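Local coordinates for choline/ethanolamine kinase family protein (PDB 3DXQ), which belongs to the choline/ethanolamine kinase family and probably transfers phosphate to ethanolamine or a similar small alcohol, at residues A12-L17 against V83-Y88. Numbering follows the deposited sequence.
Sequences AAIPML and VMVTRY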
ATOM      1  N   ALA A  12      18.418 -19.098 -14.948  1.00 57.68           N
ATOM      2  CA  ALA A  12      19.831 -19.388 -15.196  1.00 56.67           C
ATOM      3  C   ALA A  12      20.675 -18.712 -14.132  1.00 55.54           C
ATOM      4  O   ALA A  12      21.410 -19.382 -13.407  1.00 54.64           O
ATOM      5  CB  ALA A  12      20.243 -18.903 -16.600  1.00 56.54           C
ATOM      6  N   ALA A  13      20.518 -17.388 -14.034  1.00 54.20           N
ATOM      7  CA  ALA A  13      21.204 -16.575 -13.042  1.00 53.58           C
ATOM      8  C   ALA A  13      21.126 -17.218 -11.677  1.00 53.82           C
ATOM      9  O   ALA A  13      22.136 -17.701 -11.182  1.00 56.13           O
ATOM     10  CB  ALA A  13      20.616 -15.158 -12.982  1.00 53.63           C
ATOM     11  N   ILE A  14      19.925 -17.279 -11.096  1.00 52.25           N
ATOM     12  CA  ILE A  14      19.791 -17.711  -9.704  1.00 49.69           C
ATOM     13  C   ILE A  14      20.143 -19.180  -9.487  1.00 48.33           C
ATOM     14  O   ILE A  14      19.420 -20.042  -9.945  1.00 47.29           O
ATOM     15  CB  ILE A  14      18.401 -17.488  -9.145  1.00 48.52           C
ATOM     16  CG1 ILE A  14      17.892 -16.085  -9.463  1.00 49.98           C
ATOM     17  CG2 ILE A  14      18.436 -17.700  -7.635  1.00 49.66           C
ATOM     18  CD1 ILE A  14      17.030 -16.008 -10.688  1.00 48.77           C
ATOM     19  N   PRO A  15      21.247 -19.462  -8.765  1.00 49.39           N
ATOM     20  CA  PRO A  15      21.659 -20.850  -8.513  1.00 48.66           C
ATOM     21  C   PRO A  15      20.588 -21.690  -7.832  1.00 47.89           C
ATOM     22  O   PRO A  15      20.359 -22.816  -8.241  1.00 51.11           O
ATOM     23  CB  PRO A  15      22.891 -20.703  -7.607  1.00 48.32           C
ATOM     24  CG  PRO A  15      23.414 -19.353  -7.889  1.00 49.33           C
ATOM     25  CD  PRO A  15      22.186 -18.509  -8.141  1.00 50.89           C
HETATM   26  N   MSE A  16      19.918 -21.151  -6.826  1.00 47.84           N
HETATM   27  CA  MSE A  16      18.867 -21.920  -6.118  1.00 48.58           C
HETATM   28  C   MSE A  16      17.595 -22.239  -6.927  1.00 47.71           C
HETATM   29  O   MSE A  16      16.821 -23.114  -6.538  1.00 46.29           O
HETATM   30  CB  MSE A  16      18.483 -21.280  -4.787  1.00 47.64           C
HETATM   31  CG  MSE A  16      18.648 -19.789  -4.709  1.00 52.75           C
HETATM   32 SE   MSE A  16      17.572 -19.037  -3.300  0.75 51.34          SE
HETATM   33  CE  MSE A  16      17.062 -20.556  -2.308  1.00 53.75           C
ATOM     34  N   LEU A  17      17.370 -21.536  -8.031  1.00 47.27           N
ATOM     35  CA  LEU A  17      16.278 -21.887  -8.928  1.00 46.55           C
ATOM     36  C   LEU A  17      16.765 -22.595 -10.196  1.00 47.53           C
ATOM     37  O   LEU A  17      15.996 -23.310 -10.826  1.00 46.80           O
ATOM     38  CB  LEU A  17      15.477 -20.647  -9.295  1.00 46.75           C
ATOM     39  CG  LEU A  17      14.669 -20.031  -8.157  1.00 45.50           C
ATOM     40  CD1 LEU A  17      13.987 -18.756  -8.637  1.00 45.33           C
ATOM     41  CD2 LEU A  17      13.652 -21.020  -7.653  1.00 42.18           C
ATOM     42  N   VAL A  83      15.906  -8.538  -9.516  1.00 44.38           N
ATOM     43  CA  VAL A  83      15.146  -9.780  -9.331  1.00 45.03           C
ATOM     44  C   VAL A  83      15.264 -10.362  -7.911  1.00 45.76           C
ATOM     45  O   VAL A  83      16.357 -10.443  -7.352  1.00 45.82           O
ATOM     46  CB  VAL A  83      15.570 -10.817 -10.387  1.00 43.84           C
ATOM     47  CG1 VAL A  83      15.054 -12.190 -10.047  1.00 45.67           C
ATOM     48  CG2 VAL A  83      15.070 -10.376 -11.757  1.00 44.44           C
HETATM   49  N   MSE A  84      14.136 -10.785  -7.342  1.00 47.25           N
HETATM   50  CA  MSE A  84      14.111 -11.197  -5.937  1.00 47.62           C
HETATM   51  C   MSE A  84      13.467 -12.577  -5.752  1.00 47.36           C
HETATM   52  O   MSE A  84      12.419 -12.873  -6.344  1.00 46.33           O
HETATM   53  CB  MSE A  84      13.381 -10.134  -5.118  1.00 46.01           C
HETATM   54  CG  MSE A  84      13.394 -10.350  -3.636  1.00 45.69           C
HETATM   55 SE   MSE A  84      12.152  -9.118  -2.752  0.75 43.90          SE
HETATM   56  CE  MSE A  84      13.263  -7.532  -2.779  1.00 37.19           C
ATOM     57  N   VAL A  85      14.117 -13.425  -4.954  1.00 46.22           N
ATOM     58  CA  VAL A  85      13.570 -14.738  -4.632  1.00 45.80           C
ATOM     59  C   VAL A  85      13.095 -14.766  -3.182  1.00 45.99           C
ATOM     60  O   VAL A  85      13.863 -14.488  -2.267  1.00 47.81           O
ATOM     61  CB  VAL A  85      14.586 -15.853  -4.827  1.00 45.40           C
ATOM     62  CG1 VAL A  85      13.905 -17.202  -4.579  1.00 43.30           C
ATOM     63  CG2 VAL A  85      15.205 -15.780  -6.230  1.00 42.02           C
ATOM     64  N   THR A  86      11.823 -15.084  -2.983  1.00 45.28           N
ATOM     65  CA  THR A  86      11.259 -15.218  -1.655  1.00 43.93           C
ATOM     66  C   THR A  86      10.742 -16.629  -1.491  1.00 43.27           C
ATOM     67  O   THR A  86      10.703 -17.390  -2.448  1.00 42.09           O
ATOM     68  CB  THR A  86      10.108 -14.230  -1.448  1.00 43.02           C
ATOM     69  OG1 THR A  86       9.094 -14.470  -2.430  1.00 37.81           O
ATOM     70  CG2 THR A  86      10.610 -12.825  -1.590  1.00 40.49           C
ATOM     71  N   ARG A  87      10.339 -16.975  -0.279  1.00 43.90           N
ATOM     72  CA  ARG A  87       9.812 -18.290  -0.035  1.00 45.26           C
ATOM     73  C   ARG A  87       8.318 -18.235  -0.274  1.00 44.77           C
ATOM     74  O   ARG A  87       7.666 -17.258   0.088  1.00 45.36           O
ATOM     75  CB  ARG A  87      10.156 -18.773   1.376  1.00 45.85           C
ATOM     76  CG  ARG A  87       9.580 -20.145   1.676  1.00 47.72           C
ATOM     77  CD  ARG A  87      10.317 -20.882   2.783  1.00 45.97           C
ATOM     78  NE  ARG A  87      11.341 -21.753   2.229  1.00 46.08           N
ATOM     79  CZ  ARG A  87      12.644 -21.518   2.263  1.00 38.08           C
ATOM     80  NH1 ARG A  87      13.148 -20.438   2.838  1.00 47.98           N
ATOM     81  NH2 ARG A  87      13.449 -22.386   1.723  1.00 38.50           N
ATOM     82  N   TYR A  88       7.782 -19.273  -0.902  1.00 44.30           N
ATOM     83  CA  TYR A  88       6.360 -19.347  -1.142  1.00 45.22           C
ATOM     84  C   TYR A  88       5.672 -19.859   0.099  1.00 45.44           C
ATOM     85  O   TYR A  88       6.094 -20.856   0.682  1.00 44.01           O
ATOM     86  CB  TYR A  88       6.000 -20.268  -2.305  1.00 46.53           C
ATOM     87  CG  TYR A  88       4.504 -20.404  -2.519  1.00 43.87           C
ATOM     88  CD1 TYR A  88       3.746 -19.328  -2.981  1.00 45.48           C
ATOM     89  CD2 TYR A  88       3.849 -21.606  -2.267  1.00 47.02           C
ATOM     90  CE1 TYR A  88       2.366 -19.443  -3.193  1.00 42.62           C
ATOM     91  CE2 TYR A  88       2.467 -21.735  -2.483  1.00 51.47           C
ATOM     92  CZ  TYR A  88       1.738 -20.644  -2.944  1.00 47.76           C
ATOM     93  OH  TYR A  88       0.384 -20.758  -3.149  1.00 48.20           O
TER
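Val85 sets CG1 anti to its backbone N (chi1 -175°) and CG2 anti to its carbonyl carbon, so that the two methyls fork toward the loop 12-17. Across from it, Ile14 keeps CG1 beside its backbone N (chi1 -47°), which leaves CG2 anti to that N and aimed at the strand, while Leu17, with CG beside the backbone N and CD1 anti to CA (chi2 177°), extends CD1 toward the same place. Both groups meet the same prong of the fork tip to tip: Ile14 CG2 and Leu17 CD1 each lie 4.0 Å from Val85 CG2. The other prong faces selenomethionine Met16, whose SE comes within 4.3 Å of Val85 CG1 at the exposed margin of the contact. Just before the strand begins, Val83 CG1 receives Ile14 CD1 at 4.3 Å. The association is purely apolar, with no hydrogen bond between the segments. Strand 84-87 lies between strands 40-45 and 74-77 in the five-stranded antiparallel sheet of the N-terminal lobe, the arrangement of the protein-kinase-like fold to which the phosphotransferase family belongs. The loop, which leads from helix 3-10 toward strand 24-27, packs against one face of that sheet; the CB of Met84 points away from the loop. Within the loop, the Leu17 N to Ile14 O hydrogen bond (3.2 Å) closes a type I beta-turn with Pro15 and Met16 at its corners, and so holds Ile14 and Leu17 on the same side, facing Val85. Neighbouring strands extend the surface: Ile14 also touches His76 and Met16 touches Leu75, whereas Leu17 rests on Leu40 and Ala37.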